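Local coordinates for protein nigerythrin (Desulfovibrio vulgaris subsp. vulgaris, PDB 1YUZ) that exhibits NADH peroxidase activity in vitro and carries hemerythrin-like diiron and rubredoxin-like iron centres in a homodimer, at residues 26-32 / 125-130. Coordinates in Å, arbitrary orientation, origin at the centre of the assembly. Where two conformers were deposited one is given. Numbering follows the deposited sequence.
Sequences VGSTLEN and AFIRKA
The first turn of helix 29-56, with the extended residues Val26-Ser28 ahead of it, packs against segment 125-130 of helix 104-132 at one end of the ferritin-like four-helix bundle. Thr29 lies opposite Ala130 (CA-CA 5.7 Å) and Asn32 opposite Phe126 (6.3 Å). Ser28 is the N-cap of a capping box: Glu31 N donates to Ser28 OG (3.2 Å) and Ser28 N to Glu31 OE1 (2.9 Å). Asn32, chi1 m, folds back so that its OD1 accepts from Gly27 N (2.9 Å), and its CB sits 3.6 Å from the centroid of the Phe126 ring, over the face, a CH-pi contact. Val26, chi1 t, reaches Ala125 CB with CG2 (3.9 Å) and Lys129 CB with CG1 (3.7 Å); the Lys129 chain passes Gly27, CE to O 3.2 Å. A water joins the helices, donating to Thr29 OG1 (3.0 Å) and Phe126 O (2.8 Å) and accepting from Asn32 ND2 (2.8 Å). Thr29 OG1 is also hydrogen-bonded to Glu133 OE1, and the Phe126 side chain lies about 8 Å from that of the iron ligand Glu40. Direct contacts are apolar, CH-pi and carbon-to-oxygen, so shape decides the fit, while the water links polar groups that do not hydrogen-bond directly across the segments.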
loop_
_atom_site.group_PDB
_atom_site.type_symbol
_atom_site.label_atom_id
_atom_site.label_comp_id
_atom_site.label_asym_id
_atom_site.label_seq_id
_atom_site.Cartn_x
_atom_site.Cartn_y
_atom_site.Cartn_z
ATOM N N VAL B 26 8.627 22.178 4.697
ATOM C CA VAL B 26 8.182 22.930 3.535
ATOM C C VAL B 26 8.810 24.312 3.463
ATOM O O VAL B 26 8.660 25.123 4.376
ATOM C CB VAL B 26 6.649 23.090 3.532
ATOM C CG1 VAL B 26 6.210 23.895 2.319
ATOM C CG2 VAL B 26 5.986 21.721 3.524
ATOM N N GLY B 27 9.521 24.568 2.371
ATOM C CA GLY B 27 10.147 25.860 2.172
ATOM C C GLY B 27 9.532 26.486 0.939
ATOM O O GLY B 27 8.366 26.237 0.634
ATOM N N SER B 28 10.300 27.307 0.234
ATOM C CA SER B 28 9.795 27.932 -0.980
ATOM C C SER B 28 9.625 26.815 -2.003
ATOM O O SER B 28 10.194 25.735 -1.848
ATOM C CB SER B 28 10.797 28.957 -1.509
ATOM O OG SER B 28 11.988 28.320 -1.931
ATOM N N THR B 29 8.850 27.068 -3.048
ATOM C CA THR B 29 8.656 26.042 -4.063
ATOM C C THR B 29 9.993 25.637 -4.678
ATOM O O THR B 29 10.208 24.468 -4.989
ATOM C CB THR B 29 7.685 26.520 -5.153
ATOM O OG1 THR B 29 6.368 26.615 -4.596
ATOM C CG2 THR B 29 7.664 25.544 -6.321
ATOM N N LEU B 30 10.900 26.595 -4.841
ATOM C CA LEU B 30 12.212 26.289 -5.396
ATOM C C LEU B 30 12.921 25.294 -4.483
ATOM O O LEU B 30 13.499 24.312 -4.950
ATOM C CB LEU B 30 13.062 27.556 -5.522
ATOM C CG LEU B 30 14.492 27.306 -6.010
ATOM C CD1 LEU B 30 14.452 26.647 -7.384
ATOM C CD2 LEU B 30 15.268 28.614 -6.066
ATOM N N GLU B 31 12.884 25.559 -3.179
ATOM C CA GLU B 31 13.515 24.672 -2.210
ATOM C C GLU B 31 12.831 23.306 -2.218
ATOM O O GLU B 31 13.494 22.275 -2.119
ATOM C CB GLU B 31 13.442 25.276 -0.802
ATOM C CG GLU B 31 14.204 26.588 -0.641
ATOM C CD GLU B 31 14.104 27.159 0.764
ATOM O OE1 GLU B 31 12.973 27.326 1.266
ATOM O OE2 GLU B 31 15.161 27.450 1.366
ATOM N N ASN B 32 11.507 23.302 -2.346
ATOM C CA ASN B 32 10.757 22.052 -2.360
ATOM C C ASN B 32 11.085 21.217 -3.590
ATOM O O ASN B 32 11.181 19.993 -3.509
ATOM C CB ASN B 32 9.257 22.326 -2.283
ATOM C CG ASN B 32 8.875 23.053 -1.012
ATOM O OD1 ASN B 32 9.560 22.936 0.004
ATOM N ND2 ASN B 32 7.775 23.795 -1.057
ATOM N N ALA B 125 2.109 18.220 0.350
ATOM C CA ALA B 125 2.616 19.397 1.058
ATOM C C ALA B 125 3.233 20.381 0.071
ATOM O O ALA B 125 3.010 21.594 0.158
ATOM C CB ALA B 125 3.658 18.984 2.093
ATOM N N PHE B 126 4.017 19.858 -0.865
ATOM C CA PHE B 126 4.669 20.692 -1.866
ATOM C C PHE B 126 3.661 21.265 -2.855
ATOM O O PHE B 126 3.807 22.398 -3.313
ATOM C CB PHE B 126 5.724 19.880 -2.616
ATOM C CG PHE B 126 6.924 19.517 -1.785
ATOM C CD1 PHE B 126 7.893 18.662 -2.298
ATOM C CD2 PHE B 126 7.102 20.041 -0.505
ATOM C CE1 PHE B 126 9.022 18.334 -1.557
ATOM C CE2 PHE B 126 8.232 19.719 0.245
ATOM C CZ PHE B 126 9.192 18.866 -0.282
ATOM N N ILE B 127 2.643 20.482 -3.193
ATOM C CA ILE B 127 1.611 20.950 -4.109
ATOM C C ILE B 127 0.880 22.126 -3.474
ATOM O O ILE B 127 0.659 23.150 -4.116
ATOM C CB ILE B 127 0.596 19.829 -4.424
ATOM C CG1 ILE B 127 1.276 18.740 -5.259
ATOM C CG2 ILE B 127 -0.613 20.403 -5.155
ATOM C CD1 ILE B 127 0.452 17.486 -5.414
ATOM N N ARG B 128 0.509 21.977 -2.207
ATOM C CA ARG B 128 -0.196 23.036 -1.503
ATOM C C ARG B 128 0.623 24.321 -1.475
ATOM O O ARG B 128 0.094 25.403 -1.729
ATOM C CB ARG B 128 -0.519 22.601 -0.073
ATOM C CG ARG B 128 -1.265 23.653 0.723
ATOM C CD ARG B 128 -2.628 23.948 0.118
ATOM N NE ARG B 128 -3.218 25.157 0.688
ATOM C CZ ARG B 128 -4.458 25.575 0.450
ATOM N NH1 ARG B 128 -5.256 24.881 -0.350
ATOM N NH2 ARG B 128 -4.901 26.689 1.016
ATOM N N LYS B 129 1.911 24.203 -1.171
ATOM C CA LYS B 129 2.778 25.374 -1.116
ATOM C C LYS B 129 2.862 26.028 -2.492
ATOM O O LYS B 129 2.819 27.251 -2.601
ATOM C CB LYS B 129 4.179 24.991 -0.634
ATOM C CG LYS B 129 5.158 26.162 -0.549
ATOM C CD LYS B 129 4.772 27.154 0.540
ATOM C CE LYS B 129 5.820 28.247 0.689
ATOM N NZ LYS B 129 5.511 29.163 1.825
ATOM N N ALA B 130 2.983 25.216 -3.540
ATOM C CA ALA B 130 3.058 25.739 -4.903
ATOM C C ALA B 130 1.763 26.474 -5.241
ATOM O O ALA B 130 1.782 27.507 -5.904
ATOM C CB ALA B 130 3.298 24.603 -5.894
HETATM O O HOH W 1 6.179 23.895 -3.401
#